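5' nucleotidase family protein (Staphylococcus aureus subsp. aureus, PDB 4Q7F) belongs to the 5'-nucleotidase family, with a calcineurin-like phosphoesterase domain, which holds a manganese and a magnesium ion, and a C-terminal 5'-nucleotidase domain. Local coordinates at residues Asn19-Val25 / Tyr62-Ile68; Ala199-Val203 / Asp239-Ile244. All coordinates share one frame; numbering follows the deposited sequence.

Interaction 1 (Asn19-Val25 / Tyr62-Ile68); sequences NIAFYVV and YDQSFKI
The ring of Tyr62 receives the methyl of Ala21 over one face, Ala21 CB lying 3.6 Å from Tyr62 CD2 in a CH-pi contact displaced toward the rim. At the edge of the same ring lie the amide of Asn19 and the hydroxyl of Tyr23, whose OH is 3.4 Å from Tyr62 CE2 and is hydrogen-bonded to Asp58. Tyr23 in turn has Ser65 CB at its edge, in the ring plane. On the other face of the sheet Phe22 and Phe66 lie side by side and point the same way; their planes are 22° apart, but they are so far slid that they barely overlap. Phe66 CD1 meets Ile20 CD1 at 3.8 Å, and the Phe66 ring stacks on Phe150.

These residues belong to two parallel neighbours of a beta-alpha-beta unit, strands 19-25 and 65-69 connected through helix 48-59. The helix covers the side carrying Tyr23 and Lys67, where Lys67 turns its ammonium group away from strand 19-25 to Glu56 and Asn52. Ala21, Tyr23 and Val25 bond to the neighbour: Ala21 N reaches Gln64 O, Tyr23 N reaches Phe66 O at 2.8 Å and Val25 N reaches Ile68 O, while Ala21 O and Tyr23 O accept from Phe66 N and Ile68 N; Ile20, Phe22 and Val24 turn theirs to strand 270-278.

At the start of the strand short polar side chains extend the pairing. Asn19 has CG between its backbone N and carbonyl carbon (chi1 63°), which brings OD1 to Asp63 N at 2.8 Å, nearly straight (174°) and in the carbonyl plane. Asp63 OD2 answers by accepting from Asn19 N at 2.9 Å, met from above the carboxylate plane. Further along, Val24 CB packs on Ile68 CB at 4.1 Å, both residues being buried.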
loop_
_atom_site.group_PDB
_atom_site.type_symbol
_atom_site.label_atom_id
_atom_site.label_comp_id
_atom_site.label_asym_id
_atom_site.label_seq_id
_atom_site.Cartn_x
_atom_site.Cartn_y
_atom_site.Cartn_z
ATOM N N ASN A 19 -18.674 28.411 9.802
ATOM C CA ASN A 19 -17.639 27.580 9.203
ATOM C C ASN A 19 -17.883 26.080 9.307
ATOM O O ASN A 19 -18.830 25.631 9.959
ATOM C CB ASN A 19 -16.299 27.957 9.823
ATOM C CG ASN A 19 -16.241 27.673 11.310
ATOM O OD1 ASN A 19 -16.833 26.713 11.800
ATOM N ND2 ASN A 19 -15.477 28.477 12.025
ATOM N N ILE A 20 -17.004 25.316 8.660
ATOM C CA ILE A 20 -17.121 23.884 8.648
ATOM C C ILE A 20 -15.769 23.282 8.402
ATOM O O ILE A 20 -15.034 23.689 7.479
ATOM C CB ILE A 20 -18.143 23.409 7.587
ATOM C CG1 ILE A 20 -18.225 21.873 7.563
ATOM C CG2 ILE A 20 -17.800 23.983 6.214
ATOM C CD1 ILE A 20 -19.201 21.326 6.547
ATOM N N ALA A 21 -15.425 22.310 9.233
ATOM C CA ALA A 21 -14.135 21.662 9.096
ATOM C C ALA A 21 -14.260 20.242 8.619
ATOM O O ALA A 21 -15.136 19.490 9.069
ATOM C CB ALA A 21 -13.375 21.705 10.418
ATOM N N PHE A 22 -13.349 19.888 7.709
ATOM C CA PHE A 22 -13.239 18.563 7.159
ATOM C C PHE A 22 -11.959 17.926 7.638
ATOM O O PHE A 22 -10.888 18.453 7.407
ATOM C CB PHE A 22 -13.221 18.612 5.631
ATOM C CG PHE A 22 -14.528 19.002 5.022
ATOM C CD1 PHE A 22 -14.828 20.330 4.786
ATOM C CD2 PHE A 22 -15.458 18.031 4.658
ATOM C CE1 PHE A 22 -16.027 20.687 4.201
ATOM C CE2 PHE A 22 -16.654 18.382 4.075
ATOM C CZ PHE A 22 -16.949 19.712 3.854
ATOM N N TYR A 23 -12.092 16.802 8.331
ATOM C CA TYR A 23 -10.963 16.036 8.839
ATOM C C TYR A 23 -10.842 14.724 8.087
ATOM O O TYR A 23 -11.829 13.982 7.925
ATOM C CB TYR A 23 -11.184 15.688 10.311
ATOM C CG TYR A 23 -11.198 16.869 11.201
ATOM C CD1 TYR A 23 -10.004 17.376 11.712
ATOM C CD2 TYR A 23 -12.398 17.503 11.549
ATOM C CE1 TYR A 23 -9.987 18.467 12.534
ATOM C CE2 TYR A 23 -12.398 18.593 12.388
ATOM C CZ TYR A 23 -11.190 19.071 12.873
ATOM O OH TYR A 23 -11.157 20.145 13.678
ATOM N N VAL A 24 -9.629 14.389 7.688
ATOM C CA VAL A 24 -9.437 13.171 6.965
ATOM C C VAL A 24 -8.207 12.408 7.409
ATOM O O VAL A 24 -7.173 12.996 7.697
ATOM C CB VAL A 24 -9.389 13.424 5.425
ATOM C CG1 VAL A 24 -8.398 14.524 5.076
ATOM C CG2 VAL A 24 -9.054 12.134 4.665
ATOM N N VAL A 25 -8.387 11.092 7.528
ATOM C CA VAL A 25 -7.296 10.148 7.729
ATOM C C VAL A 25 -7.283 9.312 6.454
ATOM O O VAL A 25 -8.330 9.129 5.783
ATOM C CB VAL A 25 -7.433 9.265 8.984
ATOM C CG1 VAL A 25 -7.227 10.104 10.226
ATOM C CG2 VAL A 25 -8.775 8.545 9.041
ATOM N N TYR A 62 -15.085 24.472 15.796
ATOM C CA TYR A 62 -15.819 24.786 14.571
ATOM C C TYR A 62 -17.316 24.640 14.746
ATOM O O TYR A 62 -17.765 23.953 15.651
ATOM C CB TYR A 62 -15.290 23.921 13.443
ATOM C CG TYR A 62 -13.821 24.171 13.219
ATOM C CD1 TYR A 62 -13.393 25.347 12.642
ATOM C CD2 TYR A 62 -12.863 23.253 13.624
ATOM C CE1 TYR A 62 -12.044 25.603 12.442
ATOM C CE2 TYR A 62 -11.507 23.499 13.434
ATOM C CZ TYR A 62 -11.111 24.678 12.833
ATOM O OH TYR A 62 -9.781 24.933 12.643
ATOM N N ASP A 63 -18.084 25.308 13.897
ATOM C CA ASP A 63 -19.552 25.259 13.983
ATOM C C ASP A 63 -20.070 23.849 13.677
ATOM O O ASP A 63 -21.037 23.395 14.268
ATOM C CB ASP A 63 -20.179 26.267 13.024
ATOM C CG ASP A 63 -19.816 27.711 13.363
ATOM O OD1 ASP A 63 -19.464 28.017 14.522
ATOM O OD2 ASP A 63 -19.903 28.548 12.461
ATOM N N GLN A 64 -19.410 23.174 12.734
ATOM C CA GLN A 64 -19.747 21.810 12.368
ATOM C C GLN A 64 -18.547 21.232 11.655
ATOM O O GLN A 64 -17.692 21.972 11.170
ATOM C CB GLN A 64 -21.003 21.725 11.489
ATOM C CG GLN A 64 -20.953 22.516 10.203
ATOM C CD GLN A 64 -22.294 22.510 9.498
ATOM O OE1 GLN A 64 -22.923 21.463 9.336
ATOM N NE2 GLN A 64 -22.736 23.666 9.079
ATOM N N SER A 65 -18.489 19.910 11.631
ATOM C CA SER A 65 -17.366 19.211 11.044
ATOM C C SER A 65 -17.722 17.813 10.613
ATOM O O SER A 65 -18.643 17.185 11.174
ATOM C CB SER A 65 -16.239 19.115 12.063
ATOM O OG SER A 65 -16.607 18.263 13.137
ATOM N N PHE A 66 -16.930 17.328 9.647
ATOM C CA PHE A 66 -17.052 16.009 9.072
ATOM C C PHE A 66 -15.726 15.248 9.204
ATOM O O PHE A 66 -14.635 15.839 9.167
ATOM C CB PHE A 66 -17.486 16.085 7.598
ATOM C CG PHE A 66 -18.935 16.395 7.424
ATOM C CD1 PHE A 66 -19.411 17.680 7.622
ATOM C CD2 PHE A 66 -19.831 15.396 7.049
ATOM C CE1 PHE A 66 -20.749 17.968 7.456
ATOM C CE2 PHE A 66 -21.173 15.677 6.895
ATOM C CZ PHE A 66 -21.638 16.968 7.101
ATOM N N LYS A 67 -15.867 13.938 9.368
ATOM C CA LYS A 67 -14.761 13.007 9.579
ATOM C C LYS A 67 -14.791 11.938 8.475
ATOM O O LYS A 67 -15.811 11.253 8.245
ATOM C CB LYS A 67 -14.878 12.469 11.011
ATOM C CG LYS A 67 -13.793 11.542 11.483
ATOM C CD LYS A 67 -13.579 11.608 13.005
ATOM C CE LYS A 67 -14.802 11.300 13.840
ATOM N NZ LYS A 67 -14.435 11.017 15.258
ATOM N N ILE A 68 -13.647 11.802 7.796
ATOM C CA ILE A 68 -13.496 10.965 6.618
ATOM C C ILE A 68 -12.318 10.008 6.663
ATOM O O ILE A 68 -11.252 10.363 7.152
ATOM C CB ILE A 68 -13.223 11.893 5.406
ATOM C CG1 ILE A 68 -14.340 12.932 5.286
ATOM C CG2 ILE A 68 -13.015 11.098 4.110
ATOM C CD1 ILE A 68 -14.098 14.047 4.296
#

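Interaction 2 (Ala199-Val203 / Asp239-Ile244)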
loop_
_atom_site.group_PDB
_atom_site.type_symbol
_atom_site.label_atom_id
_atom_site.label_comp_id
_atom_site.label_asym_id
_atom_site.label_seq_id
_atom_site.Cartn_x
_atom_site.Cartn_y
_atom_site.Cartn_z
ATOM N N ALA A 199 -24.755 21.264 -6.364
ATOM C CA ALA A 199 -23.977 21.827 -5.245
ATOM C C ALA A 199 -23.146 23.081 -5.511
ATOM O O ALA A 199 -22.751 23.366 -6.633
ATOM C CB ALA A 199 -23.062 20.741 -4.684
ATOM N N ASP A 200 -22.876 23.804 -4.428
ATOM C CA ASP A 200 -22.074 25.024 -4.446
ATOM C C ASP A 200 -20.627 24.707 -4.116
ATOM O O ASP A 200 -19.716 25.398 -4.575
ATOM C CB ASP A 200 -22.605 25.997 -3.411
ATOM C CG ASP A 200 -24.063 26.325 -3.624
ATOM O OD1 ASP A 200 -24.384 27.012 -4.615
ATOM O OD2 ASP A 200 -24.878 25.910 -2.780
ATOM N N ILE A 201 -20.427 23.672 -3.299
ATOM C CA ILE A 201 -19.092 23.231 -2.901
ATOM C C ILE A 201 -18.881 21.780 -3.301
ATOM O O ILE A 201 -19.735 20.920 -3.041
ATOM C CB ILE A 201 -18.883 23.368 -1.379
ATOM C CG1 ILE A 201 -19.054 24.828 -0.950
ATOM C CG2 ILE A 201 -17.504 22.840 -0.973
ATOM C CD1 ILE A 201 -18.014 25.772 -1.524
ATOM N N ILE A 202 -17.730 21.514 -3.915
ATOM C CA ILE A 202 -17.380 20.175 -4.380
ATOM C C ILE A 202 -16.124 19.651 -3.698
ATOM O O ILE A 202 -15.096 20.325 -3.652
ATOM C CB ILE A 202 -17.202 20.166 -5.904
ATOM C CG1 ILE A 202 -18.576 20.421 -6.549
ATOM C CG2 ILE A 202 -16.617 18.833 -6.365
ATOM C CD1 ILE A 202 -18.532 20.798 -8.002
ATOM N N VAL A 203 -16.243 18.433 -3.181
ATOM C CA VAL A 203 -15.183 17.749 -2.481
ATOM C C VAL A 203 -14.941 16.427 -3.173
ATOM O O VAL A 203 -15.851 15.613 -3.310
ATOM C CB VAL A 203 -15.587 17.450 -1.016
ATOM C CG1 VAL A 203 -14.489 16.689 -0.272
ATOM C CG2 VAL A 203 -15.938 18.732 -0.283
ATOM N N ASP A 239 -13.575 24.125 -10.348
ATOM C CA ASP A 239 -14.843 23.561 -9.891
ATOM C C ASP A 239 -14.697 22.677 -8.643
ATOM O O ASP A 239 -15.689 22.182 -8.108
ATOM C CB ASP A 239 -15.461 22.752 -11.029
ATOM C CG ASP A 239 -15.797 23.618 -12.240
ATOM O OD1 ASP A 239 -16.224 24.773 -12.041
ATOM O OD2 ASP A 239 -15.655 23.144 -13.381
ATOM N N ILE A 240 -13.461 22.484 -8.191
ATOM C CA ILE A 240 -13.174 21.665 -7.016
ATOM C C ILE A 240 -12.669 22.574 -5.903
ATOM O O ILE A 240 -11.717 23.344 -6.082
ATOM C CB ILE A 240 -12.086 20.607 -7.298
ATOM C CG1 ILE A 240 -12.479 19.723 -8.484
ATOM C CG2 ILE A 240 -11.863 19.764 -6.062
ATOM C CD1 ILE A 240 -11.384 18.785 -8.961
ATOM N N ASP A 241 -13.323 22.475 -4.756
ATOM C CA ASP A 241 -12.976 23.262 -3.591
ATOM C C ASP A 241 -12.000 22.480 -2.701
ATOM O O ASP A 241 -11.032 23.037 -2.199
ATOM C CB ASP A 241 -14.268 23.619 -2.851
ATOM C CG ASP A 241 -15.211 24.447 -3.723
ATOM O OD1 ASP A 241 -14.848 25.582 -4.066
ATOM O OD2 ASP A 241 -16.298 23.963 -4.081
ATOM N N ILE A 242 -12.253 21.189 -2.523
ATOM C CA ILE A 242 -11.391 20.356 -1.695
ATOM C C ILE A 242 -11.049 19.081 -2.459
ATOM O O ILE A 242 -11.942 18.393 -2.987
ATOM C CB ILE A 242 -12.050 20.001 -0.346
ATOM C CG1 ILE A 242 -12.520 21.271 0.387
ATOM C CG2 ILE A 242 -11.087 19.231 0.536
ATOM C CD1 ILE A 242 -13.169 21.000 1.731
ATOM N N PHE A 243 -9.758 18.772 -2.517
ATOM C CA PHE A 243 -9.263 17.602 -3.253
ATOM C C PHE A 243 -8.480 16.750 -2.261
ATOM O O PHE A 243 -7.319 17.055 -1.922
ATOM C CB PHE A 243 -8.401 18.046 -4.437
ATOM C CG PHE A 243 -8.183 16.975 -5.480
ATOM C CD1 PHE A 243 -9.178 16.678 -6.403
ATOM C CD2 PHE A 243 -6.983 16.297 -5.568
ATOM C CE1 PHE A 243 -8.985 15.701 -7.373
ATOM C CE2 PHE A 243 -6.788 15.317 -6.530
ATOM C CZ PHE A 243 -7.789 15.016 -7.435
ATOM N N ILE A 244 -9.154 15.714 -1.761
ATOM C CA ILE A 244 -8.600 14.788 -0.785
ATOM C C ILE A 244 -7.989 13.620 -1.527
ATOM O O ILE A 244 -8.622 13.044 -2.416
ATOM C CB ILE A 244 -9.698 14.361 0.231
ATOM C CG1 ILE A 244 -9.965 15.540 1.163
ATOM C CG2 ILE A 244 -9.305 13.129 1.048
ATOM C CD1 ILE A 244 -11.124 15.343 2.148
#
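A second beta-alpha-beta unit, strand 201-207, helix 229-236 and strand 242-244, begins its parallel pairing where Ile202 meets Asp241 and Ile242. The carbonyl of Ile202 is the hub: its O accepts from Asp241 N at 3.0 Å and from Ile242 N at 3.2 Å, both donors in the carbonyl plane. Two donors from consecutive residues thus share a single buried acceptor where the loop turns into strand.

The N-H of the same isoleucine is taken by a side chain. Asp241 has CG opposite its own carbonyl carbon (chi1 -61°), and this swings the carboxylate back toward the start of strand 201-207. Asp241 OD2 there accepts from Ile202 N at 2.8 Å through its anti lone pair, with a fairly straight bond (162°). The carboxylate therefore serves where a strand carbonyl would, which suits an aspartate: short, and rich in acceptors. On one side it is flanked by the apolar side chain of Ile201, which crosses it at about a right angle, Ile201 CG2 lying 3.5 Å from Asp241 OD2.

Ile202 sends its side chain to the other face of the sheet from Ile201 and Val203; Ile202 CD1 lies 3.2 Å from Asp239 O, and the side chain also touches Leu192 and Met195 of helix 184-198. Asp239 sends its carboxylate to Lys196 of that helix.

Past the turn the pairing is plain beta structure. Val203 and Ile242 stand side by side, pointing the same way, Val203 CG2 being 4.1 Å from Ile242 CB, and Val203 CA gives a CA-H...O contact to Ile242 O at 3.3 Å. Ile242 reaches Val274 and Leu276 of strand 270-278: aliphatic side chains, Ile242 among them, meet between two sheets, as in the layered alpha-beta-beta-alpha sandwich characteristic of calcineurin-like phosphoesterases.

Overall arrangement
Interactions 1 and 2 join parallel strands in two beta-alpha-beta units of the phosphoesterase domain, one in each of its facing sheets. The sheets meet through the apolar faces: Phe22 CD1 lies 3.5 Å from Ile242 CD1, and Val24 and Ile68 pack on Ile244. Interaction 2 is mostly buried; interaction 1 runs from an exposed polar end at Asp63 to a buried one. Each uses an aspartate as acceptor for a backbone N-H, extending a long pairing in interaction 1 and starting a short one in interaction 2. Aromatic rings mark the first, aliphatic branches the second. The side chain of Val25 is about 12 Å from the manganese ion, that of Ile244 about 13 Å from either metal ion.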